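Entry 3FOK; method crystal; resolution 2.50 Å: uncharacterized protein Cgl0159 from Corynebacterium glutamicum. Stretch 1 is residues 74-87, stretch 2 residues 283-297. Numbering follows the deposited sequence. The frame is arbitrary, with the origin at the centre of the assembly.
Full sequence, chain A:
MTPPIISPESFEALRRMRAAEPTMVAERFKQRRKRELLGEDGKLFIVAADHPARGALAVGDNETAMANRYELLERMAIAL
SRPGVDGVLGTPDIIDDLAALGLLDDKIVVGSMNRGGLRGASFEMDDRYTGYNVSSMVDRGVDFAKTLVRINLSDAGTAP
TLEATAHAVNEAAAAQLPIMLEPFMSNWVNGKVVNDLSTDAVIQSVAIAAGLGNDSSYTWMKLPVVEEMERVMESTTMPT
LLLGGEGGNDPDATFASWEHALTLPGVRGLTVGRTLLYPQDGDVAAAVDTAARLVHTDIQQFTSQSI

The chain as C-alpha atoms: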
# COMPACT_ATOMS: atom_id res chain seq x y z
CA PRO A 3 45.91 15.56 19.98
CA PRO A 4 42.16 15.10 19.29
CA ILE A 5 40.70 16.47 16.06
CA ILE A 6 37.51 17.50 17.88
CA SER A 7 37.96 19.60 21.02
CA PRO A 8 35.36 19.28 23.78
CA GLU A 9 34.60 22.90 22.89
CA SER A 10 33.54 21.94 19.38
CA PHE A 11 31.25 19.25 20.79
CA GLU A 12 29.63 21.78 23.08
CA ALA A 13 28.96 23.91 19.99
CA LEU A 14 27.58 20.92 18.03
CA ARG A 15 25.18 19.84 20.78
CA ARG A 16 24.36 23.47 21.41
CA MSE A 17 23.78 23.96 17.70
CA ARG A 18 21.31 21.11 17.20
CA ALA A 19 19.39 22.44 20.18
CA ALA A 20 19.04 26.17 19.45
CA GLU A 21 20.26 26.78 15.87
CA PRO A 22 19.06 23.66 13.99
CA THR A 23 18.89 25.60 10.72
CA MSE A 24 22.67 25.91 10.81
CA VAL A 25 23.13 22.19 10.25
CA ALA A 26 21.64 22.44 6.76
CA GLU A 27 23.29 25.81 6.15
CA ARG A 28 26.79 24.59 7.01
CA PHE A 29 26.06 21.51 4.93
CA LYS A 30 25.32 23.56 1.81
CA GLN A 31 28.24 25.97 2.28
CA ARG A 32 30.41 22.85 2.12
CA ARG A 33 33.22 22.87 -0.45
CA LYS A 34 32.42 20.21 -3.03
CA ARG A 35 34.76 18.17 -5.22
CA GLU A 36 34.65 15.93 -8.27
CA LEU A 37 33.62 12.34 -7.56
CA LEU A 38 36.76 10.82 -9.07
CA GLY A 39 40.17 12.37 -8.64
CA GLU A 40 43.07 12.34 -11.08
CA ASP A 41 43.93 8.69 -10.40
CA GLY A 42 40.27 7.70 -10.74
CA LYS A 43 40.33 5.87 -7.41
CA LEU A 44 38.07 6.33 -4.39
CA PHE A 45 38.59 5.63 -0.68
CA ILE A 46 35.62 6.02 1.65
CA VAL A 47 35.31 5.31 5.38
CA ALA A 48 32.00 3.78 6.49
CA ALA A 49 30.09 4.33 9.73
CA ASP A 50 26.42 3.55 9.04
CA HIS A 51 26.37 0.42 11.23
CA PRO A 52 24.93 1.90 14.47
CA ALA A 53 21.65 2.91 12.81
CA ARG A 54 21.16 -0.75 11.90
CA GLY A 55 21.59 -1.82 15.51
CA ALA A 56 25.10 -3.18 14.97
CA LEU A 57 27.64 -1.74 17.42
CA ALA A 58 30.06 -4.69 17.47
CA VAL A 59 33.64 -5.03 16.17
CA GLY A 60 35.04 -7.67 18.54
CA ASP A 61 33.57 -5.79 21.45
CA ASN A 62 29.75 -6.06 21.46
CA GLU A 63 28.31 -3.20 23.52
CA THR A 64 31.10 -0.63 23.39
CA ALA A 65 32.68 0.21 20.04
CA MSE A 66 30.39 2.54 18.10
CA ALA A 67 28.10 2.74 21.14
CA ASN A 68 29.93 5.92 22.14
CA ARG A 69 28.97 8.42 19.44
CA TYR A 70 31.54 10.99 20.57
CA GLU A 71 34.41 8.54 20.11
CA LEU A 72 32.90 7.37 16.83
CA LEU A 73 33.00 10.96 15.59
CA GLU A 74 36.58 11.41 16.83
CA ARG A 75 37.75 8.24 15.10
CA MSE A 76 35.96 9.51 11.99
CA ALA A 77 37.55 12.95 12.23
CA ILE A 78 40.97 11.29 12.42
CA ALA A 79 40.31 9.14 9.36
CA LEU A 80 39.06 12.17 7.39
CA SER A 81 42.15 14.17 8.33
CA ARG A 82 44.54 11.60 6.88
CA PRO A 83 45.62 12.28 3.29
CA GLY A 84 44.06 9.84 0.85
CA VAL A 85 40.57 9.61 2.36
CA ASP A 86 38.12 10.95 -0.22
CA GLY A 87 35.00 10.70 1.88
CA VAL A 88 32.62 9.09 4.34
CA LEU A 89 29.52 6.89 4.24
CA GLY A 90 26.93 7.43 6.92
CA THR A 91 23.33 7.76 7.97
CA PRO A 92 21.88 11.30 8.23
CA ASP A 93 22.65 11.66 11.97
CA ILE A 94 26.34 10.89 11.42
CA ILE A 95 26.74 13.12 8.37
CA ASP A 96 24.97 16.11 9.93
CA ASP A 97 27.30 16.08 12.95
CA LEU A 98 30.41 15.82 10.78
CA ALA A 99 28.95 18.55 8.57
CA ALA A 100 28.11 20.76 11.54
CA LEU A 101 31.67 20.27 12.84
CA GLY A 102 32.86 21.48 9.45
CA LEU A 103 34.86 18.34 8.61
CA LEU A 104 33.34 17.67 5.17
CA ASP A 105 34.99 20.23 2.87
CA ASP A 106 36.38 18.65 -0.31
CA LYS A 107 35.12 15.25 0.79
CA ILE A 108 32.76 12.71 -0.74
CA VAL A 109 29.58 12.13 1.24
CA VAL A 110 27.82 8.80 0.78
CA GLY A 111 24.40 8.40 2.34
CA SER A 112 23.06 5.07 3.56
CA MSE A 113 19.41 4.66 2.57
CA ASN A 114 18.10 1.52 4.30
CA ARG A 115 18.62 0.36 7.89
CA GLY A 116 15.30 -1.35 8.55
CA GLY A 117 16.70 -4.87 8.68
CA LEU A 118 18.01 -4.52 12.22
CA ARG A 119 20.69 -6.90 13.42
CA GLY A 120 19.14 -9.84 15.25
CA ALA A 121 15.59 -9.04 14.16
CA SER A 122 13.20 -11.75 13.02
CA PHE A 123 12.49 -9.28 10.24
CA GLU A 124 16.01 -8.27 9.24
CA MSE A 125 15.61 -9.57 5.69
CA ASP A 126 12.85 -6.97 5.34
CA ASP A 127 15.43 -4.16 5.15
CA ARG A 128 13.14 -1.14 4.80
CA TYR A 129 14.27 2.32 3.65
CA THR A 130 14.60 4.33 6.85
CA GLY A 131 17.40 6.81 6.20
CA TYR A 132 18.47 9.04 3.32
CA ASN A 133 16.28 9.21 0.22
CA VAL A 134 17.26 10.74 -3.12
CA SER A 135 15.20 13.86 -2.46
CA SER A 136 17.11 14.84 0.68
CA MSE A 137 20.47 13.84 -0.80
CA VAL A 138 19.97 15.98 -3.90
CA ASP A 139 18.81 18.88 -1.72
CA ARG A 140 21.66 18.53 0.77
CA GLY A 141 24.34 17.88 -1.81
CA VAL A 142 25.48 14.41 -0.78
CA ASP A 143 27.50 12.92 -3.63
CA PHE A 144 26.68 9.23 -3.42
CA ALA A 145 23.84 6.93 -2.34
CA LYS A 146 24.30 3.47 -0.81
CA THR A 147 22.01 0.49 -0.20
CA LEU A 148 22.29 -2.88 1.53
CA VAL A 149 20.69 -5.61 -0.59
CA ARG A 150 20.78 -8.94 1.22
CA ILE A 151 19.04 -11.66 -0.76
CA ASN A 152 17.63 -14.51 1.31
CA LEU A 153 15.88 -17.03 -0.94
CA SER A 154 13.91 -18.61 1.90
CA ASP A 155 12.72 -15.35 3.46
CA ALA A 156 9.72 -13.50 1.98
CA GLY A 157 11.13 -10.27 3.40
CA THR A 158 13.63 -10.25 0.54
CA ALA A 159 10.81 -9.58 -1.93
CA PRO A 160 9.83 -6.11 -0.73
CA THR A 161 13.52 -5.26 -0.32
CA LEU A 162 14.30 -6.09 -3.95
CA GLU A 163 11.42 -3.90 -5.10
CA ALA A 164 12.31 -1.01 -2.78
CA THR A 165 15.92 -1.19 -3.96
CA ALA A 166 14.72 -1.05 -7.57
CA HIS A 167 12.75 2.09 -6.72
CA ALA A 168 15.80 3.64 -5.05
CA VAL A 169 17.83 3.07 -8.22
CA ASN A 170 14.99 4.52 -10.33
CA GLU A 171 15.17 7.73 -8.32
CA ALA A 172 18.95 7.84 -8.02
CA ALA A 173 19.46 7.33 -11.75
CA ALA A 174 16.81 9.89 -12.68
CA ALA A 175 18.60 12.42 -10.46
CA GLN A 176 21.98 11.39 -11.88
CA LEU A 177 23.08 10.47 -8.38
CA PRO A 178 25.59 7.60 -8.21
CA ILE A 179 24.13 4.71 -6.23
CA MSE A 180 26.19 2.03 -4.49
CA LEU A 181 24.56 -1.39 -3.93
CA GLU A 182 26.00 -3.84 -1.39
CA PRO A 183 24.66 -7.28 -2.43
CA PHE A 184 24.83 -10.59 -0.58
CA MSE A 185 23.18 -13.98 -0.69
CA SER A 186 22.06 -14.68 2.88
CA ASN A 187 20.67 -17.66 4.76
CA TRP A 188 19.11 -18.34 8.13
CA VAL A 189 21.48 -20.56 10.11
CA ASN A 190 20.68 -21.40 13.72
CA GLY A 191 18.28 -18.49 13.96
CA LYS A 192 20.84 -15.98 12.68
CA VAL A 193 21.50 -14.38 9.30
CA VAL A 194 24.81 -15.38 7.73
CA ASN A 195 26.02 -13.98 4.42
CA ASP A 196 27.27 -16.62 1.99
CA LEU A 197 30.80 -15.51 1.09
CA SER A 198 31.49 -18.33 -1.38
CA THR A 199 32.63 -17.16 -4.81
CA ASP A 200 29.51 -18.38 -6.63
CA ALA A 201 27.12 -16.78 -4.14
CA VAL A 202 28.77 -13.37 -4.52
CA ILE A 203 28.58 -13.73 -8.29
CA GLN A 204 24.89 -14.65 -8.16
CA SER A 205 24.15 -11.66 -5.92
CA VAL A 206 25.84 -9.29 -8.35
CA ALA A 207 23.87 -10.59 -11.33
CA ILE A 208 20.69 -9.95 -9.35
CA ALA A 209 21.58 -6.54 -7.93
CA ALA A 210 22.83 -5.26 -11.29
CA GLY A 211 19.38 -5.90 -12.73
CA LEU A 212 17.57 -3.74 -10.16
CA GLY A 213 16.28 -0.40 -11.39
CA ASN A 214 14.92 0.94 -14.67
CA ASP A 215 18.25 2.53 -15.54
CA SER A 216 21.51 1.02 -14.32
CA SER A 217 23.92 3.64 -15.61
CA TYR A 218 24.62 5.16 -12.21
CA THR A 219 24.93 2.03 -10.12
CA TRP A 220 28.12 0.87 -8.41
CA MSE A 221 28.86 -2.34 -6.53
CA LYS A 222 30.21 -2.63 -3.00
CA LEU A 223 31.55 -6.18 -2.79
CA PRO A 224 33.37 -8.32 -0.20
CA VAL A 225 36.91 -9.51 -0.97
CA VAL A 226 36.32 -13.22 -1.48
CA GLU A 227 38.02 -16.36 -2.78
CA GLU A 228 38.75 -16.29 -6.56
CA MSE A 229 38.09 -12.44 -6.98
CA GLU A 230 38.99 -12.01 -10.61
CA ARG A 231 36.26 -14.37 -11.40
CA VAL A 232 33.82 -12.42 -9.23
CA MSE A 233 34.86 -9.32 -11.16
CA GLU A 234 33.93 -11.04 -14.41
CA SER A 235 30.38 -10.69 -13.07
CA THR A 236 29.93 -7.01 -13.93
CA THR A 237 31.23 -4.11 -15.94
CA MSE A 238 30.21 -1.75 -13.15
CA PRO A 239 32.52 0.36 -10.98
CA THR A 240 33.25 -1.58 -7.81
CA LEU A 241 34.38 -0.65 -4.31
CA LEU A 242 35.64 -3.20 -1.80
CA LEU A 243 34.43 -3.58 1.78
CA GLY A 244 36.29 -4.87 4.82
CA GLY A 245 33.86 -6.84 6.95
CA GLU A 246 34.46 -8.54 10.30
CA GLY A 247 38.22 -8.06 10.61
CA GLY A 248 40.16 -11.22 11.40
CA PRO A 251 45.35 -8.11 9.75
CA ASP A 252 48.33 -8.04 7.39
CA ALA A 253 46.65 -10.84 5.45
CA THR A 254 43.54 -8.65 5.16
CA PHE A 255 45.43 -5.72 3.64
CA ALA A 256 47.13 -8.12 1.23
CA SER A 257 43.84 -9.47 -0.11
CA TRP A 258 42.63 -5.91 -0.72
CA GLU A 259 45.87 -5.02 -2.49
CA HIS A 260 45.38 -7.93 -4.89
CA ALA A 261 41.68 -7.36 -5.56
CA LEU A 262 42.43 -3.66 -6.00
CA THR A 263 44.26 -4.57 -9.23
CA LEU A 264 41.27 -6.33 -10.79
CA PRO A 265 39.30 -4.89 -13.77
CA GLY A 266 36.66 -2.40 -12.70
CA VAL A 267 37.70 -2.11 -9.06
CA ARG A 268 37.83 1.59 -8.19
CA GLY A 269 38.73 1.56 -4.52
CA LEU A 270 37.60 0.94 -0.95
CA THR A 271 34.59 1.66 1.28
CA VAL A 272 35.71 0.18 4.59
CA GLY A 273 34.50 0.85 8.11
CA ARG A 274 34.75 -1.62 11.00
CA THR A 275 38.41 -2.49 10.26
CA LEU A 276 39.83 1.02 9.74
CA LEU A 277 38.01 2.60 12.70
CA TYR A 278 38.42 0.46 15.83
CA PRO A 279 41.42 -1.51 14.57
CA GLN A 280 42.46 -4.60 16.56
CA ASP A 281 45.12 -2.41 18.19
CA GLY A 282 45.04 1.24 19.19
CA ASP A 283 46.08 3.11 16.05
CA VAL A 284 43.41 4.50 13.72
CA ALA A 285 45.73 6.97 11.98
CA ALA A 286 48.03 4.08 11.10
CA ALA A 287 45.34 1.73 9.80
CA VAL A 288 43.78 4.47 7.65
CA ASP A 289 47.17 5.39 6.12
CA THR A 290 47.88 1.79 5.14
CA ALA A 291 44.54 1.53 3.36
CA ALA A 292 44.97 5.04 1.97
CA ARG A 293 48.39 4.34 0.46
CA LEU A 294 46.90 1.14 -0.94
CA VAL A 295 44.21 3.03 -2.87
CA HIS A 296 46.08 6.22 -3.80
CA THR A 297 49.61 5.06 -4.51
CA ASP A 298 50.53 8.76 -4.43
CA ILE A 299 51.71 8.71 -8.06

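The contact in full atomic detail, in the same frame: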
# COMPACT_ATOMS: atom_id res chain seq x y z
N GLU A 74 35.15 11.12 16.73
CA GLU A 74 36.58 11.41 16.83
C GLU A 74 37.36 10.51 15.88
O GLU A 74 38.18 10.97 15.09
CB GLU A 74 37.09 11.18 18.25
CG GLU A 74 37.68 12.42 18.94
CD GLU A 74 38.80 13.07 18.14
OE1 GLU A 74 39.83 12.41 17.89
OE2 GLU A 74 38.65 14.25 17.77
N ARG A 75 37.08 9.21 15.95
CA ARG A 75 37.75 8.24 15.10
C ARG A 75 37.50 8.58 13.64
O ARG A 75 38.36 8.37 12.79
CB ARG A 75 37.25 6.84 15.44
CG ARG A 75 37.32 6.53 16.93
CD ARG A 75 36.72 5.19 17.28
NE ARG A 75 37.69 4.11 17.18
CZ ARG A 75 38.45 3.68 18.18
NH1 ARG A 75 38.35 4.24 19.38
NH2 ARG A 75 39.32 2.70 17.98
N MSE A 76 36.32 9.12 13.35
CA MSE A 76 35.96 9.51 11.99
C MSE A 76 36.76 10.74 11.58
O MSE A 76 37.32 10.80 10.49
CB MSE A 76 34.46 9.82 11.90
CG MSE A 76 33.66 8.85 11.02
SE MSE A 76 34.28 8.80 9.19
CE MSE A 76 35.74 7.59 9.43
N ALA A 77 36.82 11.72 12.48
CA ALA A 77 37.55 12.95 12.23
C ALA A 77 39.01 12.64 11.91
O ALA A 77 39.60 13.25 11.02
CB ALA A 77 37.47 13.86 13.45
N ILE A 78 39.58 11.69 12.64
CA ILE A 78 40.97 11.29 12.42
C ILE A 78 41.12 10.73 11.01
O ILE A 78 41.99 11.16 10.25
CB ILE A 78 41.41 10.23 13.44
CG1 ILE A 78 41.48 10.85 14.84
CG2 ILE A 78 42.77 9.65 13.05
CD1 ILE A 78 41.83 9.86 15.93
N ALA A 79 40.27 9.77 10.67
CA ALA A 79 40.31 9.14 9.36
C ALA A 79 40.21 10.20 8.25
O ALA A 79 40.99 10.18 7.31
CB ALA A 79 39.17 8.14 9.23
N LEU A 80 39.26 11.12 8.39
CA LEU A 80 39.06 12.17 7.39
C LEU A 80 40.21 13.15 7.29
O LEU A 80 40.37 13.82 6.27
CB LEU A 80 37.77 12.95 7.69
CG LEU A 80 36.43 12.24 7.49
CD1 LEU A 80 35.30 13.21 7.82
CD2 LEU A 80 36.31 11.75 6.06
N SER A 81 41.02 13.24 8.34
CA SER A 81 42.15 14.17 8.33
C SER A 81 43.37 13.59 7.63
O SER A 81 44.25 14.32 7.18
CB SER A 81 42.53 14.55 9.76
OG SER A 81 43.09 13.45 10.45
N ARG A 82 43.42 12.26 7.52
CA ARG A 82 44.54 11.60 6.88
C ARG A 82 44.48 11.79 5.37
O ARG A 82 43.42 11.67 4.76
CB ARG A 82 44.53 10.11 7.20
CG ARG A 82 44.39 9.81 8.68
CD ARG A 82 45.45 10.54 9.49
NE ARG A 82 46.80 10.16 9.08
CZ ARG A 82 47.91 10.64 9.63
NH1 ARG A 82 47.83 11.52 10.62
NH2 ARG A 82 49.09 10.23 9.20
N PRO A 83 45.63 12.09 4.74
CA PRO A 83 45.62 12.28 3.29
C PRO A 83 45.23 10.96 2.63
O PRO A 83 45.59 9.89 3.11
CB PRO A 83 47.06 12.68 2.99
CG PRO A 83 47.84 11.96 4.05
CD PRO A 83 47.00 12.21 5.28
N GLY A 84 44.47 11.05 1.54
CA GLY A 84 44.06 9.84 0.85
C GLY A 84 42.61 9.46 1.04
O GLY A 84 42.06 8.72 0.23
N VAL A 85 41.98 9.94 2.12
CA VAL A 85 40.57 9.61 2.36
C VAL A 85 39.68 10.61 1.62
O VAL A 85 39.61 11.79 1.97
CB VAL A 85 40.23 9.60 3.87
CG1 VAL A 85 41.16 8.65 4.60
CG2 VAL A 85 40.33 11.00 4.45
N ASP A 86 38.99 10.11 0.60
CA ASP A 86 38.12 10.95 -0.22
C ASP A 86 36.77 11.27 0.39
O ASP A 86 36.17 12.28 0.05
CB ASP A 86 37.92 10.28 -1.58
CG ASP A 86 39.22 10.04 -2.30
OD1 ASP A 86 39.85 11.02 -2.75
OD2 ASP A 86 39.63 8.86 -2.41
N GLY A 87 36.29 10.42 1.29
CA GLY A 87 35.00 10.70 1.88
C GLY A 87 34.51 9.74 2.95
O GLY A 87 35.24 8.86 3.42
N ASP A 283 45.48 2.15 16.96
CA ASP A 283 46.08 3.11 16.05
C ASP A 283 45.30 3.32 14.75
O ASP A 283 45.61 2.74 13.72
CB ASP A 283 47.51 2.72 15.71
CG ASP A 283 48.36 3.92 15.35
OD1 ASP A 283 47.84 4.83 14.66
OD2 ASP A 283 49.54 3.97 15.75
N VAL A 284 44.28 4.17 14.84
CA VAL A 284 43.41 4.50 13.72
C VAL A 284 44.15 5.22 12.59
O VAL A 284 43.98 4.90 11.41
CB VAL A 284 42.25 5.39 14.19
CG1 VAL A 284 41.43 5.87 13.00
CG2 VAL A 284 41.38 4.63 15.17
N ALA A 285 44.97 6.20 12.96
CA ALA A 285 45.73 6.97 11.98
C ALA A 285 46.60 6.05 11.13
O ALA A 285 46.75 6.25 9.93
CB ALA A 285 46.59 8.00 12.68
N ALA A 286 47.16 5.03 11.77
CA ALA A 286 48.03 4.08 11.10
C ALA A 286 47.26 3.17 10.15
O ALA A 286 47.66 2.97 9.00
CB ALA A 286 48.78 3.24 12.12
N ALA A 287 46.15 2.61 10.63
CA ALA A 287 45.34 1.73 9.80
C ALA A 287 44.83 2.48 8.56
O ALA A 287 44.92 1.97 7.45
CB ALA A 287 44.17 1.19 10.61
N VAL A 288 44.31 3.69 8.77
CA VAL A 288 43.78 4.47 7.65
C VAL A 288 44.85 4.82 6.61
O VAL A 288 44.56 4.85 5.41
CB VAL A 288 43.11 5.77 8.16
CG1 VAL A 288 42.55 6.56 6.99
CG2 VAL A 288 41.99 5.42 9.14
N ASP A 289 46.09 5.07 7.05
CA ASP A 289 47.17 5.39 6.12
C ASP A 289 47.51 4.20 5.24
O ASP A 289 47.71 4.34 4.03
CB ASP A 289 48.43 5.83 6.86
CG ASP A 289 48.31 7.22 7.45
OD1 ASP A 289 47.77 8.12 6.77
OD2 ASP A 289 48.77 7.43 8.60
N THR A 290 47.58 3.02 5.86
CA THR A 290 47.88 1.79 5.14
C THR A 290 46.90 1.67 3.98
O THR A 290 47.29 1.63 2.81
CB THR A 290 47.72 0.57 6.05
OG1 THR A 290 48.64 0.66 7.14
CG2 THR A 290 47.99 -0.71 5.27
N ALA A 291 45.62 1.64 4.34
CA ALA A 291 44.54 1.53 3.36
C ALA A 291 44.65 2.66 2.34
O ALA A 291 44.55 2.43 1.13
CB ALA A 291 43.19 1.58 4.06
N ALA A 292 44.86 3.87 2.83
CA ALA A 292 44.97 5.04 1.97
C ALA A 292 46.06 4.88 0.91
O ALA A 292 45.82 5.09 -0.28
CB ALA A 292 45.24 6.28 2.81
N ARG A 293 47.26 4.51 1.36
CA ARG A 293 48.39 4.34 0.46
C ARG A 293 48.26 3.09 -0.40
O ARG A 293 49.11 2.81 -1.25
CB ARG A 293 49.69 4.35 1.27
CG ARG A 293 49.94 5.71 1.94
CD ARG A 293 51.12 5.73 2.91
NE ARG A 293 50.96 4.79 4.02
CZ ARG A 293 51.69 4.80 5.13
NH1 ARG A 293 52.65 5.71 5.30
NH2 ARG A 293 51.48 3.88 6.07
N LEU A 294 47.18 2.35 -0.19
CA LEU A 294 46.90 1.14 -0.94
C LEU A 294 45.99 1.52 -2.11
O LEU A 294 46.04 0.92 -3.18
CB LEU A 294 46.21 0.12 -0.03
CG LEU A 294 46.67 -1.34 -0.07
CD1 LEU A 294 48.19 -1.43 -0.10
CD2 LEU A 294 46.12 -2.05 1.16
N VAL A 295 45.16 2.53 -1.88
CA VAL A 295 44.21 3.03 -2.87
C VAL A 295 44.84 4.13 -3.73
O VAL A 295 44.78 4.07 -4.96
CB VAL A 295 42.93 3.59 -2.19
CG1 VAL A 295 42.02 4.21 -3.23
CG2 VAL A 295 42.21 2.47 -1.45
N HIS A 296 45.41 5.13 -3.08
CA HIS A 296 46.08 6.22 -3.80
C HIS A 296 47.57 6.04 -3.63
O HIS A 296 48.16 6.52 -2.66
CB HIS A 296 45.65 7.58 -3.26
CG HIS A 296 44.24 7.95 -3.62
ND1 HIS A 296 43.16 7.60 -2.84
CD2 HIS A 296 43.74 8.60 -4.69
CE1 HIS A 296 42.05 8.00 -3.43
NE2 HIS A 296 42.37 8.61 -4.56
N THR A 297 48.18 5.33 -4.57
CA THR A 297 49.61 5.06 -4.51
C THR A 297 50.45 6.33 -4.69
O THR A 297 51.60 6.27 -5.11
CB THR A 297 50.02 4.01 -5.57
OG1 THR A 297 49.71 4.51 -6.88
CG2 THR A 297 49.26 2.71 -5.34
O HOH W 1 47.74 8.85 4.29

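The contact joins the last turns of helix 74-81, and the loop that follows it, to helix 284-295. The two helices run in broadly the same direction, their axes 41° apart and 9.1 Å at closest approach. A79 and V288 are paired in register, their CA atoms 6.1 Å apart, so a methyl is enough to reach across: A79 CB lies 3.9 Å from V288 CG2.

V284 and V288, with A285, form the second helix's apolar side against I78, A79 and V85. V284 and V288 sit one helical turn apart, both point toward the first stretch, and both hold the t rotamer that helices usually favour for valine. V284 CG1 meets I78 CG2 at 4.0 Å. I78, with chi1 m and chi2 t, an extended and common helical conformation, also places CG2 4.2 Å from A285 CB. V288 is used by both parts of stretch 1: while its CG2 meets A79, its CG1 packs 3.5 Å from V85 CG1. The CA-to-CB bond of V85 points away, yet its m rotamer still leaves CG1 within reach of V288.

R82, the first residue to leave helical phi/psi, bends its side chain into a compact m, m, m conformation with chi4 near 180°. This folding brings the guanidinium over A285 CB, which covers one face, and delivers it to D289. The salt bridge is anchored by R82 NE donating to D289 OD1 at 3.2 Å and 163°; R82 NH2 to D289 OD2, though shorter at 2.9 Å, is a weak bond because its angle is only 126°. D289, with chi1 m, swings its carboxylate nearer the loop than its sideways CA-to-CB bond would suggest. A water extends the link, donating to D289 OD1 at 2.6 Å and to P83 O at 2.7 Å.

The type II turn from R82 to V85 then brings the backbone against the helix, with the CA atoms of G84 and A292 5.0 Å apart. Glycine is doubly required here: an ideal CB on G84 would lie 2.8 Å from A292 CB, and at phi 106° it would also jam against the preceding carbonyl oxygen. A292 CB lies 3.6 Å from P83 O.

Beyond the helix, H296, whose CA-to-CB bond points toward the first stretch, adopts chi1 m and chi2 88°, with ND1 3.4 Å from G84 O. Both D86 OD2 and H296 NE2 have hydrogen-bond partners elsewhere in the structure.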